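Local coordinates for Lmo0547 protein (PDB 4R9N) that probably acts as a SorC-family (DeoR-type) transcriptional regulator, its putative sugar-binding domain likely sensing a carbohydrate effector to control DNA binding, at residues E174-F188 with A196-L209. Sequence-based numbering, arbitrary orientation.
Sequences ELRYKDVVGDINSRF and AKTEINTHVIGLSL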
ATOM      1  N   GLU A 174       9.306  20.011  -4.748  1.00 27.84           N
ATOM      2  CA  GLU A 174       9.357  20.068  -3.282  1.00 27.09           C
ATOM      3  C   GLU A 174       9.840  18.736  -2.706  1.00 24.76           C
ATOM      4  O   GLU A 174      10.764  18.695  -1.865  1.00 24.19           O
ATOM      5  CB  GLU A 174       7.991  20.550  -2.739  1.00 26.87           C
ATOM      6  CG  GLU A 174       7.693  20.277  -1.279  1.00 29.13           C
ATOM      7  CD  GLU A 174       8.537  21.046  -0.279  1.00 34.39           C
ATOM      8  OE1 GLU A 174       9.432  21.819  -0.681  1.00 38.04           O
ATOM      9  OE2 GLU A 174       8.296  20.825   0.945  1.00 37.08           O
ATOM     10  N   LEU A 175       9.278  17.638  -3.202  1.00 23.52           N
ATOM     11  CA  LEU A 175       9.652  16.305  -2.744  1.00 23.52           C
ATOM     12  C   LEU A 175      11.099  16.005  -3.010  1.00 23.71           C
ATOM     13  O   LEU A 175      11.769  15.530  -2.113  1.00 23.73           O
ATOM     14  CB  LEU A 175       8.706  15.254  -3.381  1.00 22.76           C
ATOM     15  CG  LEU A 175       7.217  15.423  -3.016  1.00 23.47           C
ATOM     16  CD1 LEU A 175       6.354  14.377  -3.691  1.00 24.67           C
ATOM     17  CD2 LEU A 175       6.983  15.253  -1.526  1.00 22.40           C
ATOM     18  N   ARG A 176      11.614  16.333  -4.217  1.00 25.88           N
ATOM     19  CA  ARG A 176      13.024  16.171  -4.534  0.60 27.53           C
ATOM     20  C   ARG A 176      13.898  16.985  -3.600  1.00 28.08           C
ATOM     21  O   ARG A 176      14.885  16.500  -3.065  1.00 27.40           O
ATOM     22  CB  ARG A 176      13.331  16.602  -6.000  0.60 31.38           C
ATOM     23  CG  ARG A 176      14.285  15.659  -6.737  0.60 34.36           C
ATOM     24  CD  ARG A 176      14.356  15.902  -8.249  0.60 36.93           C
ATOM     25  NE  ARG A 176      14.135  14.647  -9.006  0.60 38.31           N
ATOM     26  CZ  ARG A 176      13.121  14.404  -9.853  0.60 39.22           C
ATOM     27  NH1 ARG A 176      12.189  15.323 -10.113  0.60 37.32           N
ATOM     28  NH2 ARG A 176      13.043  13.210 -10.470  0.60 39.78           N
ATOM     29  N   TYR A 177      13.544  18.253  -3.446  1.00 28.72           N
ATOM     30  CA  TYR A 177      14.302  19.138  -2.607  1.00 31.35           C
ATOM     31  C   TYR A 177      14.381  18.599  -1.188  1.00 29.15           C
ATOM     32  O   TYR A 177      15.395  18.788  -0.513  1.00 30.18           O
ATOM     33  CB  TYR A 177      13.639  20.525  -2.621  1.00 32.81           C
ATOM     34  CG  TYR A 177      14.353  21.556  -1.770  1.00 36.83           C
ATOM     35  CD1 TYR A 177      15.659  21.943  -2.075  1.00 38.87           C
ATOM     36  CD2 TYR A 177      13.727  22.148  -0.670  1.00 39.63           C
ATOM     37  CE1 TYR A 177      16.317  22.874  -1.310  1.00 40.40           C
ATOM     38  CE2 TYR A 177      14.377  23.121   0.085  1.00 41.16           C
ATOM     39  CZ  TYR A 177      15.674  23.457  -0.236  1.00 41.52           C
ATOM     40  OH  TYR A 177      16.357  24.400   0.501  1.00 45.60           O
ATOM     41  N   LYS A 178      13.317  17.930  -0.764  1.00 27.25           N
ATOM     42  CA  LYS A 178      13.238  17.320   0.582  1.00 26.51           C
ATOM     43  C   LYS A 178      13.782  15.882   0.647  1.00 25.54           C
ATOM     44  O   LYS A 178      13.594  15.181   1.634  1.00 26.24           O
ATOM     45  CB  LYS A 178      11.819  17.395   1.077  1.00 25.66           C
ATOM     46  CG  LYS A 178      11.276  18.799   1.388  1.00 28.51           C
ATOM     47  CD  LYS A 178      11.850  19.376   2.660  1.00 29.44           C
ATOM     48  CE  LYS A 178      11.382  20.818   2.894  1.00 28.43           C
ATOM     49  NZ  LYS A 178       9.925  21.016   3.261  1.00 27.86           N
ATOM     50  N   ASP A 179      14.424  15.448  -0.415  1.00 26.32           N
ATOM     51  CA  ASP A 179      15.100  14.139  -0.475  1.00 28.27           C
ATOM     52  C   ASP A 179      14.163  12.970  -0.289  1.00 24.30           C
ATOM     53  O   ASP A 179      14.505  11.898   0.265  1.00 24.13           O
ATOM     54  CB  ASP A 179      16.293  14.071   0.495  1.00 30.18           C
ATOM     55  CG  ASP A 179      17.294  15.186   0.255  1.00 35.24           C
ATOM     56  OD1 ASP A 179      17.697  15.397  -0.922  1.00 35.07           O
ATOM     57  OD2 ASP A 179      17.656  15.855   1.250  1.00 38.57           O
ATOM     58  N   VAL A 180      12.942  13.148  -0.755  1.00 22.70           N
ATOM     59  CA  VAL A 180      11.971  12.043  -0.781  1.00 20.95           C
ATOM     60  C   VAL A 180      12.371  10.939  -1.756  1.00 21.66           C
ATOM     61  O   VAL A 180      12.831  11.220  -2.863  1.00 24.35           O
ATOM     62  CB  VAL A 180      10.581  12.641  -1.142  1.00 21.22           C
ATOM     63  CG1 VAL A 180       9.616  11.574  -1.616  1.00 22.07           C
ATOM     64  CG2 VAL A 180      10.017  13.346   0.049  1.00 20.99           C
ATOM     65  N   VAL A 181      12.258   9.688  -1.320  1.00 21.47           N
ATOM     66  CA  VAL A 181      12.543   8.538  -2.177  1.00 22.65           C
ATOM     67  C   VAL A 181      11.352   7.663  -2.510  1.00 22.41           C
ATOM     68  O   VAL A 181      11.406   6.894  -3.448  1.00 23.88           O
ATOM     69  CB  VAL A 181      13.662   7.655  -1.608  1.00 23.27           C
ATOM     70  CG1 VAL A 181      14.905   8.490  -1.426  1.00 24.69           C
ATOM     71  CG2 VAL A 181      13.252   6.964  -0.327  1.00 24.33           C
ATOM     72  N   GLY A 182      10.265   7.758  -1.742  1.00 21.19           N
ATOM     73  CA  GLY A 182       9.096   6.933  -2.060  1.00 21.41           C
ATOM     74  C   GLY A 182       7.849   7.385  -1.340  1.00 19.98           C
ATOM     75  O   GLY A 182       7.856   8.343  -0.539  1.00 19.57           O
ATOM     76  N   ASP A 183       6.755   6.699  -1.626  1.00 19.58           N
ATOM     77  CA  ASP A 183       5.522   6.906  -0.853  1.00 21.04           C
ATOM     78  C   ASP A 183       4.770   5.604  -0.608  1.00 17.96           C
ATOM     79  O   ASP A 183       4.853   4.692  -1.381  1.00 18.31           O
ATOM     80  CB  ASP A 183       4.609   7.960  -1.452  1.00 25.54           C
ATOM     81  CG  ASP A 183       4.151   7.652  -2.844  1.00 34.15           C
ATOM     82  OD1 ASP A 183       4.961   7.808  -3.794  1.00 39.60           O
ATOM     83  OD2 ASP A 183       2.934   7.365  -3.026  1.00 39.24           O
ATOM     84  N   ILE A 184       4.103   5.540   0.517  1.00 18.76           N
ATOM     85  CA  ILE A 184       3.209   4.428   0.905  1.00 18.05           C
ATOM     86  C   ILE A 184       1.985   5.141   1.491  1.00 17.53           C
ATOM     87  O   ILE A 184       2.146   6.031   2.356  1.00 16.61           O
ATOM     88  CB  ILE A 184       3.856   3.467   1.971  1.00 18.89           C
ATOM     89  CG1 ILE A 184       4.939   2.602   1.321  1.00 20.21           C
ATOM     90  CG2 ILE A 184       2.789   2.577   2.586  1.00 19.59           C
ATOM     91  CD1 ILE A 184       5.754   1.799   2.327  1.00 22.58           C
ATOM     92  N   ASN A 185       0.790   4.819   0.990  1.00 16.42           N
ATOM     93  CA  ASN A 185      -0.462   5.377   1.513  1.00 16.76           C
ATOM     94  C   ASN A 185      -0.414   6.920   1.470  1.00 16.55           C
ATOM     95  O   ASN A 185      -0.912   7.575   2.365  1.00 15.65           O
ATOM     96  CB  ASN A 185      -0.752   4.853   2.930  1.00 17.41           C
ATOM     97  CG  ASN A 185      -2.215   4.914   3.283  1.00 18.21           C
ATOM     98  OD1 ASN A 185      -3.084   4.531   2.455  1.00 18.77           O
ATOM     99  ND2 ASN A 185      -2.511   5.365   4.503  1.00 18.36           N
ATOM    100  N   SER A 186       0.135   7.435   0.358  1.00 15.58           N
ATOM    101  CA  SER A 186       0.301   8.857   0.122  0.60 17.69           C
ATOM    102  C   SER A 186       1.095   9.596   1.213  1.00 17.82           C
ATOM    103  O   SER A 186       0.910  10.815   1.403  1.00 17.37           O
ATOM    104  CB  SER A 186      -1.039   9.574  -0.032  0.60 18.70           C
ATOM    105  OG  SER A 186      -0.869  10.921  -0.471  0.60 19.36           O
ATOM    106  N   ARG A 187       1.972   8.890   1.908  1.00 16.68           N
ATOM    107  CA  ARG A 187       2.932   9.517   2.818  1.00 17.69           C
ATOM    108  C   ARG A 187       4.338   9.326   2.193  1.00 17.51           C
ATOM    109  O   ARG A 187       4.711   8.200   1.885  1.00 18.93           O
ATOM    110  CB  ARG A 187       2.907   8.893   4.191  1.00 17.04           C
ATOM    111  CG  ARG A 187       1.597   8.981   4.886  1.00 18.40           C
ATOM    112  CD  ARG A 187       1.096  10.412   5.087  1.00 19.98           C
ATOM    113  NE  ARG A 187      -0.120  10.430   5.884  1.00 20.87           N
ATOM    114  CZ  ARG A 187      -0.260  10.984   7.093  1.00 21.82           C
ATOM    115  NH1 ARG A 187       0.769  11.585   7.750  1.00 21.78           N
ATOM    116  NH2 ARG A 187      -1.437  10.891   7.663  1.00 19.51           N
ATOM    117  N   PHE A 188       5.047  10.435   2.006  1.00 16.50           N
ATOM    118  CA  PHE A 188       6.316  10.544   1.256  1.00 17.76           C
ATOM    119  C   PHE A 188       7.460  10.492   2.215  1.00 18.50           C
ATOM    120  O   PHE A 188       7.497  11.290   3.151  1.00 20.07           O
ATOM    121  CB  PHE A 188       6.270  11.870   0.518  1.00 19.92           C
ATOM    122  CG  PHE A 188       5.250  11.859  -0.543  1.00 20.84           C
ATOM    123  CD1 PHE A 188       5.532  11.298  -1.783  1.00 22.93           C
ATOM    124  CD2 PHE A 188       3.961  12.359  -0.310  1.00 24.43           C
ATOM    125  CE1 PHE A 188       4.576  11.234  -2.783  1.00 22.93           C
ATOM    126  CE2 PHE A 188       3.007  12.271  -1.302  1.00 23.69           C
ATOM    127  CZ  PHE A 188       3.314  11.724  -2.531  1.00 24.88           C
ATOM    128  N   ALA A 196       8.925  12.720   5.238  1.00 25.74           N
ATOM    129  CA  ALA A 196       9.557  14.000   5.053  1.00 25.03           C
ATOM    130  C   ALA A 196       8.753  15.129   5.715  1.00 25.35           C
ATOM    131  O   ALA A 196       7.504  15.087   5.844  1.00 22.22           O
ATOM    132  CB  ALA A 196       9.786  14.307   3.577  1.00 25.65           C
ATOM    133  N   LYS A 197       9.491  16.161   6.135  1.00 27.18           N
ATOM    134  CA  LYS A 197       8.870  17.388   6.609  1.00 30.49           C
ATOM    135  C   LYS A 197       8.439  18.234   5.429  1.00 29.62           C
ATOM    136  O   LYS A 197       9.221  19.001   4.916  1.00 29.67           O
ATOM    137  CB  LYS A 197       9.852  18.170   7.468  1.00 34.86           C
ATOM    138  CG  LYS A 197      10.207  17.455   8.776  1.00 40.98           C
ATOM    139  CD  LYS A 197      10.813  18.484   9.727  1.00 50.45           C
ATOM    140  CE  LYS A 197      11.622  17.879  10.870  1.00 58.68           C
ATOM    141  NZ  LYS A 197      10.833  17.943  12.137  1.00 64.99           N
ATOM    142  N   THR A 198       7.201  18.077   5.020  1.00 27.26           N
ATOM    143  CA  THR A 198       6.699  18.687   3.820  1.00 28.92           C
ATOM    144  C   THR A 198       5.214  18.792   3.989  1.00 31.26           C
ATOM    145  O   THR A 198       4.572  17.949   4.641  1.00 30.42           O
ATOM    146  CB  THR A 198       7.131  17.923   2.514  1.00 28.02           C
ATOM    147  OG1 THR A 198       6.739  18.673   1.367  1.00 28.59           O
ATOM    148  CG2 THR A 198       6.485  16.562   2.399  1.00 25.63           C
ATOM    149  N   GLU A 199       4.691  19.885   3.463  1.00 35.46           N
ATOM    150  CA  GLU A 199       3.265  20.212   3.489  0.60 37.19           C
ATOM    151  C   GLU A 199       2.341  19.072   3.135  1.00 34.47           C
ATOM    152  O   GLU A 199       1.390  18.804   3.863  1.00 35.45           O
ATOM    153  CB  GLU A 199       2.983  21.391   2.521  0.60 42.49           C
ATOM    154  CG  GLU A 199       1.515  21.826   2.434  0.60 43.46           C
ATOM    155  CD  GLU A 199       0.732  21.261   1.243  0.60 43.38           C
ATOM    156  OE1 GLU A 199       1.321  20.823   0.236  0.60 40.32           O
ATOM    157  OE2 GLU A 199      -0.519  21.292   1.304  0.60 46.20           O
ATOM    158  N   ILE A 200       2.586  18.421   1.994  1.00 29.77           N
ATOM    159  CA  ILE A 200       1.738  17.323   1.556  1.00 31.15           C
ATOM    160  C   ILE A 200       1.466  16.304   2.698  1.00 24.52           C
ATOM    161  O   ILE A 200       0.325  15.935   2.928  1.00 25.47           O
ATOM    162  CB  ILE A 200       2.270  16.607   0.272  1.00 35.80           C
ATOM    163  CG1 ILE A 200       2.098  17.534  -0.961  1.00 45.12           C
ATOM    164  CG2 ILE A 200       1.499  15.316   0.043  1.00 37.87           C
ATOM    165  CD1 ILE A 200       2.395  16.877  -2.299  1.00 45.84           C
ATOM    166  N   ASN A 201       2.491  15.860   3.400  1.00 22.04           N
ATOM    167  CA  ASN A 201       2.338  14.834   4.445  1.00 22.23           C
ATOM    168  C   ASN A 201       1.418  15.273   5.567  1.00 24.41           C
ATOM    169  O   ASN A 201       0.748  14.424   6.172  1.00 24.88           O
ATOM    170  CB  ASN A 201       3.666  14.345   5.045  1.00 21.57           C
ATOM    171  CG  ASN A 201       4.442  13.429   4.092  1.00 20.38           C
ATOM    172  OD1 ASN A 201       3.840  12.837   3.158  1.00 19.44           O
ATOM    173  ND2 ASN A 201       5.778  13.407   4.231  1.00 20.17           N
ATOM    174  N   THR A 202       1.384  16.573   5.859  1.00 21.92           N
ATOM    175  CA  THR A 202       0.539  17.043   6.933  1.00 23.74           C
ATOM    176  C   THR A 202      -0.898  17.324   6.480  1.00 23.31           C
ATOM    177  O   THR A 202      -1.753  17.735   7.295  1.00 25.88           O
ATOM    178  CB  THR A 202       1.110  18.334   7.563  1.00 26.57           C
ATOM    179  OG1 THR A 202       1.174  19.338   6.557  1.00 28.60           O
ATOM    180  CG2 THR A 202       2.491  18.085   8.172  1.00 28.75           C
ATOM    181  N   HIS A 203      -1.189  17.193   5.190  1.00 19.29           N
ATOM    182  CA  HIS A 203      -2.504  17.474   4.654  1.00 20.42           C
ATOM    183  C   HIS A 203      -3.237  16.221   4.128  1.00 19.46           C
ATOM    184  O   HIS A 203      -4.279  16.293   3.500  1.00 20.31           O
ATOM    185  CB  HIS A 203      -2.401  18.594   3.609  1.00 23.00           C
ATOM    186  CG  HIS A 203      -2.104  19.943   4.221  1.00 23.59           C
ATOM    187  ND1 HIS A 203      -0.852  20.286   4.710  1.00 25.85           N
ATOM    188  CD2 HIS A 203      -2.898  20.995   4.483  1.00 27.83           C
ATOM    189  CE1 HIS A 203      -0.896  21.508   5.232  1.00 27.61           C
ATOM    190  NE2 HIS A 203      -2.114  21.976   5.065  1.00 27.29           N
ATOM    191  N   VAL A 204      -2.705  15.035   4.422  1.00 18.14           N
ATOM    192  CA  VAL A 204      -3.304  13.809   3.948  1.00 18.08           C
ATOM    193  C   VAL A 204      -4.253  13.251   5.031  1.00 19.11           C
ATOM    194  O   VAL A 204      -3.880  13.184   6.210  1.00 19.38           O
ATOM    195  CB  VAL A 204      -2.187  12.789   3.612  1.00 18.93           C
ATOM    196  CG1 VAL A 204      -2.779  11.398   3.369  1.00 20.00           C
ATOM    197  CG2 VAL A 204      -1.438  13.216   2.358  1.00 18.85           C
ATOM    198  N   ILE A 205      -5.444  12.825   4.622  1.00 17.50           N
ATOM    199  CA  ILE A 205      -6.361  12.158   5.529  1.00 17.86           C
ATOM    200  C   ILE A 205      -6.193  10.666   5.300  1.00 17.90           C
ATOM    201  O   ILE A 205      -6.689  10.121   4.345  1.00 17.16           O
ATOM    202  CB  ILE A 205      -7.819  12.614   5.305  1.00 19.96           C
ATOM    203  CG1 ILE A 205      -7.901  14.161   5.521  1.00 22.21           C
ATOM    204  CG2 ILE A 205      -8.738  11.873   6.286  1.00 20.30           C
ATOM    205  CD1 ILE A 205      -9.251  14.766   5.398  1.00 25.09           C
ATOM    206  N   GLY A 206      -5.500  10.006   6.222  1.00 17.22           N
ATOM    207  CA  GLY A 206      -5.297   8.583   6.178  1.00 16.73           C
ATOM    208  C   GLY A 206      -4.209   8.243   7.195  1.00 15.93           C
ATOM    209  O   GLY A 206      -3.625   9.126   7.839  1.00 16.36           O
ATOM    210  N   LEU A 207      -3.919   6.956   7.283  1.00 16.92           N
ATOM    211  CA  LEU A 207      -2.940   6.421   8.206  1.00 17.67           C
ATOM    212  C   LEU A 207      -1.553   6.911   7.902  1.00 16.79           C
ATOM    213  O   LEU A 207      -1.139   6.901   6.730  1.00 17.29           O
ATOM    214  CB  LEU A 207      -2.969   4.898   8.022  1.00 20.59           C
ATOM    215  CG  LEU A 207      -2.485   3.938   9.060  1.00 26.61           C
ATOM    216  CD1 LEU A 207      -3.650   3.591   9.959  1.00 27.69           C
ATOM    217  CD2 LEU A 207      -2.009   2.651   8.404  1.00 28.74           C
ATOM    218  N   SER A 208      -0.803   7.322   8.926  1.00 16.43           N
ATOM    219  CA  SER A 208       0.577   7.765   8.823  1.00 17.36           C
ATOM    220  C   SER A 208       1.557   6.598   8.804  1.00 16.91           C
ATOM    221  O   SER A 208       1.200   5.437   9.115  1.00 15.99           O
ATOM    222  CB  SER A 208       0.903   8.675  10.012  1.00 18.95           C
ATOM    223  OG  SER A 208       1.006   7.829  11.162  1.00 18.71           O
ATOM    224  N   LEU A 209       2.810   6.846   8.417  1.00 18.02           N
ATOM    225  CA  LEU A 209       3.808   5.756   8.406  1.00 18.32           C
ATOM    226  C   LEU A 209       4.071   5.188   9.787  1.00 20.45           C
ATOM    227  O   LEU A 209       4.243   3.957   9.946  1.00 20.76           O
ATOM    228  CB  LEU A 209       5.140   6.172   7.770  1.00 19.65           C
ATOM    229  CG  LEU A 209       4.953   6.581   6.319  1.00 21.12           C
ATOM    230  CD1 LEU A 209       6.264   7.001   5.706  1.00 23.44           C
ATOM    231  CD2 LEU A 209       4.318   5.500   5.474  1.00 21.26           C
TER
HETATM  232  O   HOH W   1       6.386  21.973   2.342  1.00 30.32           O
HETATM  233  O   HOH W   2      -2.001   8.700   4.843  1.00 17.24           O
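Loop 196-198 and the weakly bonded helical turn 199-202 lie against strand 187-190, with one backbone bond, Ala196 N to Phe188 O (2.9 Å). Asn201 supplies what the strand edge needs, a donor and an acceptor on one flat amide: OD1 takes Phe188 N almost straight (2.9 Å, 175°), while ND2 gives to Phe188 O and Ala196 O, which fixes the flip of the amide. The bend of Arg187 at chi2 (-59°) turns its cationic end toward the carbonyls of 201-207 and Glu195, which pairs with NH1; NH2 gives to Gly206 O (2.8 Å) from above the carbonyl plane. Asn201 O, without bonding, and Ser208 CB lie over opposite guanidinium faces. A water in that plane links NE to Asn185 O and Leu207 O; Asn185 ND2 also reaches Leu207 O (3.0 Å) on a lone pair, besides Leu83 O, and OD1 bonds Ser58. After helix 169-177, Lys178 NZ joins Lys197 O to Glu174 OE2, which accepts from Thr198 OG1 (2.7 Å). The buried Phe188 ring takes Leu175 CD1 over one face and meets Ile200 CG2 obliquely (3.7 Å). The type I' hairpin, Ile184 to Arg187, whose positive phi asparagine readily adopts, thus docks by loops following strands 54-57 and 79-82 of the Rossmann-like sheet.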